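Local coordinates for protein mevalonate diphosphate decarboxylase (Legionella pneumophila, PDB 3LTO) that probably catalyses the ATP-dependent decarboxylation of mevalonate 5-diphosphate to isopentenyl diphosphate, a step of isoprenoid biosynthesis, at residues Q141-R144 / S149-R152; P27-L32 / T207-A212; Q244-K247 / P252-Y255. All blocks are in the same frame, centred on the assembly; numbering follows the deposited sequence.

Contact 1. Residues Q141-R144 / S149-R152; sequences QLSR and SSCR. With SO4 (sulfate ion), chain C; SO4 (sulfate ion), chain D.
The guanidinium of R144, a residue whose CB packs against CB of C151 at 4.0 Å, takes a sulfate oxygen at its edge: NH1 donates to O1 of the chain D sulfate over 2.7 Å, with the oxygen near the group's plane. R144 NH2 is held by the backbone carbonyl of N25, so two anchors fix the rotation of the group. The chain reaches them by bending at chi2 (77°), which carries its charge away from the 149-152 segment while its root stays on C151.

The guanidinium of R152 meets the chain C sulfate. Its NH2 donates in plane to O2 across 2.7 Å, an almost straight bond (173°), while O1 lies obliquely to the group. S149 OG gives a second hydrogen bond to the same O2, at 2.8 Å. NE of R152 is probably hydrogen-bonded to S31 OG.

Away from the sulfates, helix 136-144 and the following turn are tied by two hydroxyls, S143 OG and S150 OG, 2.8 Å apart, close enough for a hydrogen bond, though the S143 proton has another acceptor within reach. S143 OG stands anti to its backbone nitrogen (-164°), directed at the turn; S150 OG also bonds to S147 O. Serine suits both places, being short enough for close packing, with a hydroxyl that can donate and accept in a buried place.

Backbone nitrogens of Y16, M17 and G148 and the K20 amine also hold the two sulfates, probably from the crystallisation liquor. They mark anion-binding positions, consistent with a place for the phosphorylated ligands of the GHMP-kinase-like fold.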
ATOM      1  N   GLN A 141     -10.227  -2.962   0.295  1.00  8.69           N
ATOM      2  CA  GLN A 141      -9.363  -3.074  -0.880  1.00  9.99           C
ATOM      3  C   GLN A 141     -10.225  -3.451  -2.081  1.00 10.27           C
ATOM      4  O   GLN A 141     -10.062  -2.903  -3.171  1.00 10.59           O
ATOM      5  CB  GLN A 141      -8.269  -4.144  -0.660  1.00 12.53           C
ATOM      6  CG  GLN A 141      -8.748  -5.585  -0.915  1.00 21.30           C
ATOM      7  CD  GLN A 141      -7.809  -6.688  -0.411  1.00 27.75           C
ATOM      8  OE1 GLN A 141      -8.110  -7.882  -0.561  1.00 28.61           O
ATOM      9  NE2 GLN A 141      -6.676  -6.299   0.187  1.00 29.37           N
ATOM     10  N   LEU A 142     -11.152  -4.382  -1.869  1.00 10.11           N
ATOM     11  CA  LEU A 142     -12.050  -4.835  -2.929  1.00 10.68           C
ATOM     12  C   LEU A 142     -12.963  -3.693  -3.363  1.00 10.71           C
ATOM     13  O   LEU A 142     -13.069  -3.380  -4.553  1.00  9.27           O
ATOM     14  CB  LEU A 142     -12.907  -6.010  -2.440  1.00 11.22           C
ATOM     15  CG  LEU A 142     -12.235  -7.375  -2.260  1.00 12.32           C
ATOM     16  CD1 LEU A 142     -13.228  -8.358  -1.658  1.00 11.97           C
ATOM     17  CD2 LEU A 142     -11.743  -7.882  -3.613  1.00 11.84           C
ATOM     18  N   SER A 143     -13.613  -3.066  -2.384  1.00  8.33           N
ATOM     19  CA  SER A 143     -14.525  -1.967  -2.662  1.00  8.83           C
ATOM     20  C   SER A 143     -13.780  -0.873  -3.420  1.00  7.99           C
ATOM     21  O   SER A 143     -14.340  -0.194  -4.274  1.00  6.22           O
ATOM     22  CB  SER A 143     -15.089  -1.420  -1.346  1.00  8.40           C
ATOM     23  OG  SER A 143     -16.235  -0.622  -1.572  1.00  9.87           O
ATOM     24  N   ARG A 144     -12.503  -0.716  -3.094  1.00  9.44           N
ATOM     25  CA  ARG A 144     -11.653   0.284  -3.726  1.00 11.91           C
ATOM     26  C   ARG A 144     -11.702   0.197  -5.252  1.00 12.13           C
ATOM     27  O   ARG A 144     -11.644   1.216  -5.938  1.00 12.29           O
ATOM     28  CB  ARG A 144     -10.210   0.107  -3.221  1.00 14.31           C
ATOM     29  CG  ARG A 144      -9.103   0.447  -4.221  1.00 19.36           C
ATOM     30  CD  ARG A 144      -8.920   1.933  -4.363  1.00 22.72           C
ATOM     31  NE  ARG A 144      -7.984   2.311  -5.426  1.00 21.03           N
ATOM     32  CZ  ARG A 144      -8.343   2.961  -6.527  1.00 21.21           C
ATOM     33  NH1 ARG A 144      -9.612   3.288  -6.720  1.00 18.92           N
ATOM     34  NH2 ARG A 144      -7.431   3.335  -7.410  1.00 26.18           N
ATOM     35  N   SER A 149     -13.241   6.290  -3.514  1.00 12.65           N
ATOM     36  CA  SER A 149     -13.741   6.910  -2.291  1.00 13.16           C
ATOM     37  C   SER A 149     -14.331   5.929  -1.288  1.00 13.29           C
ATOM     38  O   SER A 149     -14.210   6.132  -0.075  1.00 12.16           O
ATOM     39  CB  SER A 149     -14.810   7.942  -2.632  1.00 13.04           C
ATOM     40  OG  SER A 149     -14.342   8.827  -3.628  1.00 22.94           O
ATOM     41  N   SER A 150     -14.959   4.868  -1.784  1.00  9.75           N
ATOM     42  CA  SER A 150     -15.607   3.911  -0.901  1.00 11.17           C
ATOM     43  C   SER A 150     -14.720   3.180   0.104  1.00 11.24           C
ATOM     44  O   SER A 150     -15.210   2.780   1.160  1.00 11.77           O
ATOM     45  CB  SER A 150     -16.402   2.884  -1.715  1.00  8.09           C
ATOM     46  OG  SER A 150     -15.550   1.938  -2.322  1.00  8.91           O
ATOM     47  N   CYS A 151     -13.433   3.000  -0.201  1.00 10.60           N
ATOM     48  CA  CYS A 151     -12.561   2.285   0.730  1.00  9.82           C
ATOM     49  C   CYS A 151     -12.429   3.008   2.059  1.00  9.16           C
ATOM     50  O   CYS A 151     -12.126   2.392   3.081  1.00  7.46           O
ATOM     51  CB  CYS A 151     -11.169   2.025   0.117  1.00 10.33           C
ATOM     52  SG  CYS A 151      -9.995   3.412   0.041  1.00 10.21           S
ATOM     53  N   ARG A 152     -12.675   4.314   2.044  1.00 10.66           N
ATOM     54  CA  ARG A 152     -12.600   5.125   3.255  1.00 10.73           C
ATOM     55  C   ARG A 152     -13.824   4.978   4.147  1.00 11.80           C
ATOM     56  O   ARG A 152     -13.797   5.378   5.317  1.00 12.25           O
ATOM     57  CB  ARG A 152     -12.437   6.597   2.903  1.00 10.43           C
ATOM     58  CG  ARG A 152     -11.049   6.989   2.493  1.00 11.17           C
ATOM     59  CD  ARG A 152     -10.933   8.493   2.479  1.00 13.20           C
ATOM     60  NE  ARG A 152     -10.787   9.013   1.133  1.00 18.97           N
ATOM     61  CZ  ARG A 152     -11.761   9.560   0.420  1.00 16.90           C
ATOM     62  NH1 ARG A 152     -12.979   9.670   0.918  1.00 15.89           N
ATOM     63  NH2 ARG A 152     -11.499  10.002  -0.799  1.00 20.92           N
TER
HETATM   64  S   SO4 C 400     -12.576  12.361  -2.764  1.00 17.05           S
HETATM   65  O1  SO4 C 400     -11.391  12.444  -1.894  1.00 14.16           O
HETATM   66  O2  SO4 C 400     -13.315  11.143  -2.416  1.00 18.76           O
HETATM   67  O3  SO4 C 400     -13.412  13.548  -2.540  1.00 21.07           O
HETATM   68  O4  SO4 C 400     -12.198  12.300  -4.181  1.00 18.48           O
HETATM   69  S   SO4 D 401     -11.755   5.752  -8.975  1.00 23.05           S
HETATM   70  O1  SO4 D 401     -10.569   5.219  -8.290  1.00 21.67           O
HETATM   71  O2  SO4 D 401     -12.977   5.178  -8.391  1.00 21.90           O
HETATM   72  O3  SO4 D 401     -11.788   7.216  -8.824  1.00 23.24           O
HETATM   73  O4  SO4 D 401     -11.689   5.414 -10.408  1.00 23.84           O

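Contact 2. Residues P27-L32 / T207-A212; sequences PDNSSL and TRSERA
The amide oxygen of N29 is gripped by two donors. S209 OG donates to N29 OD1 at 2.9 Å, lying in the carbonyl plane on a lone pair (126° at the oxygen), and a water sits 2.8 Å from the same OD1, probably donating as well. That water is also a weak, long partner of R208 NE.

The other end of the amide is held too. N29 ND2 donates to S30 O over 2.7 Å, close to the amide plane, and also to the carbonyl of K15. Bonds at both ends fix the flip of the side chain. Its CG lies between the backbone nitrogen and carbonyl carbon (chi1 59°), which turns the amide onto the first turn of helix 208-224. There the methyl of A212 packs against the amide, its CB 3.6 Å from N29 ND2. Asparagine suits this place because it both accepts and donates, and alanine because its small methyl admits a close approach.

S209 OG also rests 3.2 Å from D28 CB and receives a bond from K19 NZ. K19 makes a salt bridge with D28 OD2, so this lysine joins the loop and the serine from outside.

On the helix, A212 CB lies over one face of the R208 guanidinium, toward its rim, 3.5 Å above the plane, while the charge of R208 is met by E238 and D241 of helix 228-247. R211 shares D241, and its NH1 reaches T207 OG1 at 2.6 Å in the guanidinium plane.

S30 OG bonds to G310 O of the second subunit, placing the loop beside the dimer contact. The whole is an interdomain junction of the two-domain GHMP-kinase-like fold: a loop of the N-terminal domain leads into strand 31-47 while seated on a C-terminal-domain helix.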
ATOM      1  N   PRO A  27      -3.338   5.641  -5.484  1.00 12.73           N
ATOM      2  CA  PRO A  27      -3.636   7.078  -5.544  1.00 12.07           C
ATOM      3  C   PRO A  27      -2.368   7.917  -5.637  1.00 10.87           C
ATOM      4  O   PRO A  27      -1.360   7.592  -5.013  1.00 10.90           O
ATOM      5  CB  PRO A  27      -4.401   7.328  -4.244  1.00 11.70           C
ATOM      6  CG  PRO A  27      -3.786   6.315  -3.295  1.00 12.11           C
ATOM      7  CD  PRO A  27      -3.683   5.078  -4.163  1.00 11.67           C
ATOM      8  N   ASP A  28      -2.413   8.991  -6.420  1.00  9.52           N
ATOM      9  CA  ASP A  28      -1.250   9.856  -6.564  1.00 10.39           C
ATOM     10  C   ASP A  28      -0.957  10.570  -5.259  1.00 10.56           C
ATOM     11  O   ASP A  28       0.185  10.935  -4.975  1.00 10.46           O
ATOM     12  CB  ASP A  28      -1.465  10.848  -7.704  1.00 11.15           C
ATOM     13  CG  ASP A  28      -1.208  10.223  -9.069  1.00 11.11           C
ATOM     14  OD1 ASP A  28      -1.203   8.976  -9.176  1.00 13.93           O
ATOM     15  OD2 ASP A  28      -1.022  10.978 -10.041  1.00 12.61           O
ATOM     16  N   ASN A  29      -1.993  10.777  -4.457  1.00  9.40           N
ATOM     17  CA  ASN A  29      -1.778  11.393  -3.166  1.00  9.67           C
ATOM     18  C   ASN A  29      -2.731  10.800  -2.157  1.00 10.08           C
ATOM     19  O   ASN A  29      -3.744  10.207  -2.515  1.00 10.77           O
ATOM     20  CB  ASN A  29      -1.912  12.929  -3.219  1.00  9.96           C
ATOM     21  CG  ASN A  29      -3.270  13.397  -3.702  1.00 11.43           C
ATOM     22  OD1 ASN A  29      -3.431  13.767  -4.869  1.00 10.62           O
ATOM     23  ND2 ASN A  29      -4.256  13.389  -2.808  1.00 10.71           N
ATOM     24  N   SER A  30      -2.376  10.929  -0.889  1.00  7.98           N
ATOM     25  CA  SER A  30      -3.206  10.411   0.172  1.00  8.21           C
ATOM     26  C   SER A  30      -4.479  11.236   0.257  1.00  8.30           C
ATOM     27  O   SER A  30      -4.587  12.316  -0.344  1.00  7.32           O
ATOM     28  CB  SER A  30      -2.461  10.484   1.504  1.00  6.56           C
ATOM     29  OG  SER A  30      -1.290   9.692   1.469  1.00  9.89           O
ATOM     30  N   SER A  31      -5.442  10.714   1.008  1.00  6.25           N
ATOM     31  CA  SER A  31      -6.709  11.394   1.221  1.00  6.51           C
ATOM     32  C   SER A  31      -7.166  11.158   2.658  1.00  7.79           C
ATOM     33  O   SER A  31      -6.879  10.113   3.249  1.00  9.93           O
ATOM     34  CB  SER A  31      -7.762  10.899   0.220  1.00  6.88           C
ATOM     35  OG  SER A  31      -7.964   9.493   0.301  1.00 11.01           O
ATOM     36  N   LEU A  32      -7.854  12.147   3.222  1.00  8.53           N
ATOM     37  CA  LEU A  32      -8.359  12.089   4.592  1.00  9.76           C
ATOM     38  C   LEU A  32      -9.835  12.491   4.620  1.00 11.32           C
ATOM     39  O   LEU A  32     -10.202  13.559   4.116  1.00 10.44           O
ATOM     40  CB  LEU A  32      -7.566  13.047   5.485  1.00 10.05           C
ATOM     41  CG  LEU A  32      -8.058  13.189   6.923  1.00 10.37           C
ATOM     42  CD1 LEU A  32      -7.554  12.030   7.753  1.00 13.08           C
ATOM     43  CD2 LEU A  32      -7.559  14.486   7.502  1.00 15.77           C
ATOM     44  N   THR A 207       0.735  19.363 -10.820  1.00 15.85           N
ATOM     45  CA  THR A 207       1.272  19.656  -9.493  1.00 14.48           C
ATOM     46  C   THR A 207       0.257  19.526  -8.346  1.00 14.33           C
ATOM     47  O   THR A 207       0.561  19.847  -7.193  1.00 11.28           O
ATOM     48  CB  THR A 207       1.825  21.088  -9.461  1.00 15.07           C
ATOM     49  OG1 THR A 207       0.785  21.999  -9.847  1.00 15.42           O
ATOM     50  CG2 THR A 207       3.015  21.232 -10.436  1.00 15.12           C
ATOM     51  N   ARG A 208      -0.943  19.056  -8.675  1.00 13.71           N
ATOM     52  CA  ARG A 208      -2.026  18.897  -7.704  1.00 13.23           C
ATOM     53  C   ARG A 208      -1.726  17.991  -6.492  1.00 12.94           C
ATOM     54  O   ARG A 208      -2.059  18.334  -5.351  1.00 14.63           O
ATOM     55  CB  ARG A 208      -3.279  18.419  -8.455  1.00 12.85           C
ATOM     56  CG  ARG A 208      -4.400  17.876  -7.600  1.00 16.99           C
ATOM     57  CD  ARG A 208      -4.838  18.833  -6.504  1.00 15.79           C
ATOM     58  NE  ARG A 208      -5.559  18.079  -5.483  1.00 18.10           N
ATOM     59  CZ  ARG A 208      -5.725  18.463  -4.223  1.00 15.13           C
ATOM     60  NH1 ARG A 208      -5.225  19.616  -3.795  1.00 15.04           N
ATOM     61  NH2 ARG A 208      -6.372  17.666  -3.383  1.00 15.43           N
ATOM     62  N   SER A 209      -1.092  16.848  -6.725  1.00  9.95           N
ATOM     63  CA  SER A 209      -0.779  15.935  -5.636  1.00  8.95           C
ATOM     64  C   SER A 209       0.269  16.505  -4.685  1.00 10.23           C
ATOM     65  O   SER A 209       0.226  16.248  -3.484  1.00  9.34           O
ATOM     66  CB  SER A 209      -0.320  14.586  -6.193  1.00  8.54           C
ATOM     67  OG  SER A 209      -1.375  13.959  -6.906  1.00  7.85           O
ATOM     68  N   GLU A 210       1.214  17.277  -5.211  1.00 10.09           N
ATOM     69  CA  GLU A 210       2.232  17.882  -4.353  1.00 12.38           C
ATOM     70  C   GLU A 210       1.550  18.797  -3.346  1.00 11.16           C
ATOM     71  O   GLU A 210       1.876  18.782  -2.161  1.00 12.78           O
ATOM     72  CB  GLU A 210       3.230  18.696  -5.180  1.00 14.42           C
ATOM     73  CG  GLU A 210       4.303  17.874  -5.867  1.00 20.45           C
ATOM     74  CD  GLU A 210       4.831  18.544  -7.122  1.00 23.50           C
ATOM     75  OE1 GLU A 210       5.091  19.766  -7.090  1.00 26.40           O
ATOM     76  OE2 GLU A 210       4.991  17.847  -8.143  1.00 27.65           O
ATOM     77  N   ARG A 211       0.604  19.599  -3.823  1.00 10.16           N
ATOM     78  CA  ARG A 211      -0.121  20.514  -2.947  1.00 11.51           C
ATOM     79  C   ARG A 211      -0.970  19.757  -1.918  1.00 10.96           C
ATOM     80  O   ARG A 211      -1.034  20.143  -0.746  1.00 12.12           O
ATOM     81  CB  ARG A 211      -1.020  21.446  -3.772  1.00 11.56           C
ATOM     82  CG  ARG A 211      -0.259  22.411  -4.675  1.00 12.99           C
ATOM     83  CD  ARG A 211      -1.169  23.526  -5.189  1.00 12.54           C
ATOM     84  NE  ARG A 211      -2.223  23.029  -6.072  1.00 13.30           N
ATOM     85  CZ  ARG A 211      -2.025  22.600  -7.315  1.00 10.95           C
ATOM     86  NH1 ARG A 211      -0.807  22.608  -7.828  1.00 12.50           N
ATOM     87  NH2 ARG A 211      -3.048  22.178  -8.050  1.00 11.62           N
ATOM     88  N   ALA A 212      -1.616  18.680  -2.361  1.00 10.87           N
ATOM     89  CA  ALA A 212      -2.459  17.870  -1.484  1.00 11.62           C
ATOM     90  C   ALA A 212      -1.651  17.267  -0.337  1.00 12.73           C
ATOM     91  O   ALA A 212      -2.120  17.210   0.803  1.00 11.10           O
ATOM     92  CB  ALA A 212      -3.133  16.756  -2.284  1.00 10.78           C
TER
HETATM   93  O   HOH W   1      -5.812  14.766  -6.046  1.00  9.54           O

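Contact 3. Residues Q244-K247 / P252-Y255; sequences QLFK and PFSY
F246, F253 and Y255 form an aromatic cluster, with which the chain leaving helix 228-247 folds back over the C-terminal part of that helix in the C-terminal domain.

Among the ring contacts, F246 and Y255 make an offset edge-to-face (T-shaped) pair. The Y255 edge, led by CE2, comes over one face of F246 toward its rim, the planes lie at 88° and the centroids are 5.3 Å apart. The two rings of F246 and F253 are inclined obliquely, neither stacked nor edge-to-face. Here the CH-pi contact does the work: F246 CB sits over the F253 face, 3.7 Å from its centroid. F253 reaches back over the helix because its CG stands between the backbone nitrogen and carbonyl carbon (chi1 62°), a torsion that swings the ring toward F246. Aromatic rings suit this place: F246 and F253 present faces, and Y255 an edge. A195 of helix 192-198 touches all three, and H243 adds an edge-to-face partner for F246.

Of the polar contacts, the one backbone bond across the segments runs from F253 N to F246 O, 3.3 Å long and fairly straight (165°), though the donor sits above the carbonyl plane rather than on a lone pair. The OH of buried Y255 is hydrogen-bonded to the carbonyl of I190.

The remaining touch is van der Waals contact, where P252 abuts K247. Proline's rigid ring fixes its phi and its nitrogen needs no hydrogen-bond acceptor; its CB lies 3.3 Å from K247 O.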
ATOM      1  N   GLN A 244     -10.654  25.027  -8.783  1.00  8.86           N
ATOM      2  CA  GLN A 244      -9.958  25.860  -9.755  1.00 10.33           C
ATOM      3  C   GLN A 244      -9.565  24.973 -10.938  1.00 11.55           C
ATOM      4  O   GLN A 244      -9.486  25.437 -12.075  1.00 12.85           O
ATOM      5  CB  GLN A 244      -8.702  26.497  -9.148  1.00  9.27           C
ATOM      6  CG  GLN A 244      -7.824  27.182 -10.188  1.00  9.46           C
ATOM      7  CD  GLN A 244      -6.751  28.074  -9.583  1.00  9.14           C
ATOM      8  OE1 GLN A 244      -6.772  29.297  -9.765  1.00  9.61           O
ATOM      9  NE2 GLN A 244      -5.808  27.469  -8.859  1.00  8.53           N
ATOM     10  N   LEU A 245      -9.321  23.694 -10.661  1.00 11.92           N
ATOM     11  CA  LEU A 245      -8.952  22.743 -11.709  1.00 11.66           C
ATOM     12  C   LEU A 245     -10.066  22.641 -12.745  1.00 10.17           C
ATOM     13  O   LEU A 245      -9.809  22.623 -13.943  1.00  8.83           O
ATOM     14  CB  LEU A 245      -8.688  21.362 -11.105  1.00 10.63           C
ATOM     15  CG  LEU A 245      -7.255  20.837 -10.943  1.00 13.00           C
ATOM     16  CD1 LEU A 245      -6.309  21.917 -10.460  1.00 11.05           C
ATOM     17  CD2 LEU A 245      -7.292  19.659  -9.970  1.00 10.91           C
ATOM     18  N   PHE A 246     -11.308  22.584 -12.279  1.00 10.68           N
ATOM     19  CA  PHE A 246     -12.436  22.482 -13.195  1.00 11.23           C
ATOM     20  C   PHE A 246     -12.516  23.688 -14.143  1.00 11.14           C
ATOM     21  O   PHE A 246     -12.705  23.530 -15.349  1.00 12.31           O
ATOM     22  CB  PHE A 246     -13.764  22.364 -12.423  1.00  8.36           C
ATOM     23  CG  PHE A 246     -13.768  21.312 -11.337  1.00  7.93           C
ATOM     24  CD1 PHE A 246     -13.208  20.062 -11.549  1.00  8.02           C
ATOM     25  CD2 PHE A 246     -14.377  21.570 -10.106  1.00  7.79           C
ATOM     26  CE1 PHE A 246     -13.249  19.076 -10.552  1.00 10.35           C
ATOM     27  CE2 PHE A 246     -14.425  20.598  -9.105  1.00  6.35           C
ATOM     28  CZ  PHE A 246     -13.857  19.342  -9.329  1.00  8.40           C
ATOM     29  N   LYS A 247     -12.357  24.892 -13.608  1.00 11.97           N
ATOM     30  CA  LYS A 247     -12.462  26.082 -14.448  1.00 11.89           C
ATOM     31  C   LYS A 247     -11.212  26.480 -15.224  1.00 12.58           C
ATOM     32  O   LYS A 247     -11.234  27.461 -15.973  1.00 14.26           O
ATOM     33  CB  LYS A 247     -12.950  27.278 -13.621  1.00 10.29           C
ATOM     34  CG  LYS A 247     -11.939  27.840 -12.643  1.00  9.22           C
ATOM     35  CD  LYS A 247     -12.495  29.069 -11.929  1.00  6.82           C
ATOM     36  CE  LYS A 247     -11.437  29.759 -11.081  1.00  5.49           C
ATOM     37  NZ  LYS A 247     -12.023  30.841 -10.251  1.00  5.52           N
ATOM     38  N   PRO A 252     -13.429  25.031 -19.635  1.00 17.21           N
ATOM     39  CA  PRO A 252     -13.819  25.496 -18.300  1.00 15.32           C
ATOM     40  C   PRO A 252     -15.273  25.259 -17.895  1.00 13.92           C
ATOM     41  O   PRO A 252     -16.199  25.541 -18.652  1.00 13.48           O
ATOM     42  CB  PRO A 252     -13.483  26.984 -18.349  1.00 16.69           C
ATOM     43  CG  PRO A 252     -12.264  27.010 -19.222  1.00 15.51           C
ATOM     44  CD  PRO A 252     -12.640  26.060 -20.338  1.00 15.58           C
ATOM     45  N   PHE A 253     -15.460  24.719 -16.695  1.00 11.42           N
ATOM     46  CA  PHE A 253     -16.793  24.489 -16.153  1.00 10.04           C
ATOM     47  C   PHE A 253     -16.691  24.746 -14.660  1.00  9.20           C
ATOM     48  O   PHE A 253     -15.598  24.726 -14.095  1.00  9.32           O
ATOM     49  CB  PHE A 253     -17.302  23.067 -16.436  1.00  8.71           C
ATOM     50  CG  PHE A 253     -16.472  21.976 -15.820  1.00  9.86           C
ATOM     51  CD1 PHE A 253     -15.272  21.572 -16.405  1.00  9.60           C
ATOM     52  CD2 PHE A 253     -16.904  21.328 -14.666  1.00  8.50           C
ATOM     53  CE1 PHE A 253     -14.512  20.533 -15.847  1.00  9.23           C
ATOM     54  CE2 PHE A 253     -16.150  20.288 -14.100  1.00  9.31           C
ATOM     55  CZ  PHE A 253     -14.953  19.893 -14.696  1.00  7.79           C
ATOM     56  N   SER A 254     -17.817  25.006 -14.014  1.00 10.07           N
ATOM     57  CA  SER A 254     -17.770  25.288 -12.593  1.00  9.28           C
ATOM     58  C   SER A 254     -19.054  24.929 -11.869  1.00  9.71           C
ATOM     59  O   SER A 254     -20.147  25.171 -12.381  1.00 10.96           O
ATOM     60  CB  SER A 254     -17.461  26.773 -12.385  1.00 10.79           C
ATOM     61  OG  SER A 254     -17.517  27.128 -11.018  1.00 10.21           O
ATOM     62  N   TYR A 255     -18.912  24.340 -10.682  1.00  7.07           N
ATOM     63  CA  TYR A 255     -20.060  23.981  -9.858  1.00  7.70           C
ATOM     64  C   TYR A 255     -20.356  25.183  -8.987  1.00  7.49           C
ATOM     65  O   TYR A 255     -21.484  25.386  -8.537  1.00  7.90           O
ATOM     66  CB  TYR A 255     -19.736  22.790  -8.958  1.00  9.08           C
ATOM     67  CG  TYR A 255     -19.393  21.540  -9.723  1.00 10.24           C
ATOM     68  CD1 TYR A 255     -20.379  20.829 -10.408  1.00  9.70           C
ATOM     69  CD2 TYR A 255     -18.084  21.071  -9.766  1.00  7.59           C
ATOM     70  CE1 TYR A 255     -20.067  19.679 -11.115  1.00 12.36           C
ATOM     71  CE2 TYR A 255     -17.759  19.924 -10.470  1.00 12.13           C
ATOM     72  CZ  TYR A 255     -18.754  19.233 -11.140  1.00 11.44           C
ATOM     73  OH  TYR A 255     -18.430  18.102 -11.831  1.00 13.63           O
TER

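Contact 1 is the buried one, in the N-terminal domain; contact 2 is partly buried where the two domains meet, and contact 3 lies farther out, with P252 and K247 exposed. Chemistry follows place: serine hydroxyls and packed CB atoms join the segments of contact 1, with arginines reaching out to sulfates; a hydrogen-bonded asparagine amide joins contact 2, whose helix arginines turn to helix 228-247; aromatic rings make contact 3. Contacts 1 and 3 each fold a loop back on the helix just before it, whereas contact 2 joins segments far apart in sequence. Contact 2 connects both others: its S31 meets R152, and R208 and R211 pack on L245. Contacts 1 and 3 do not touch.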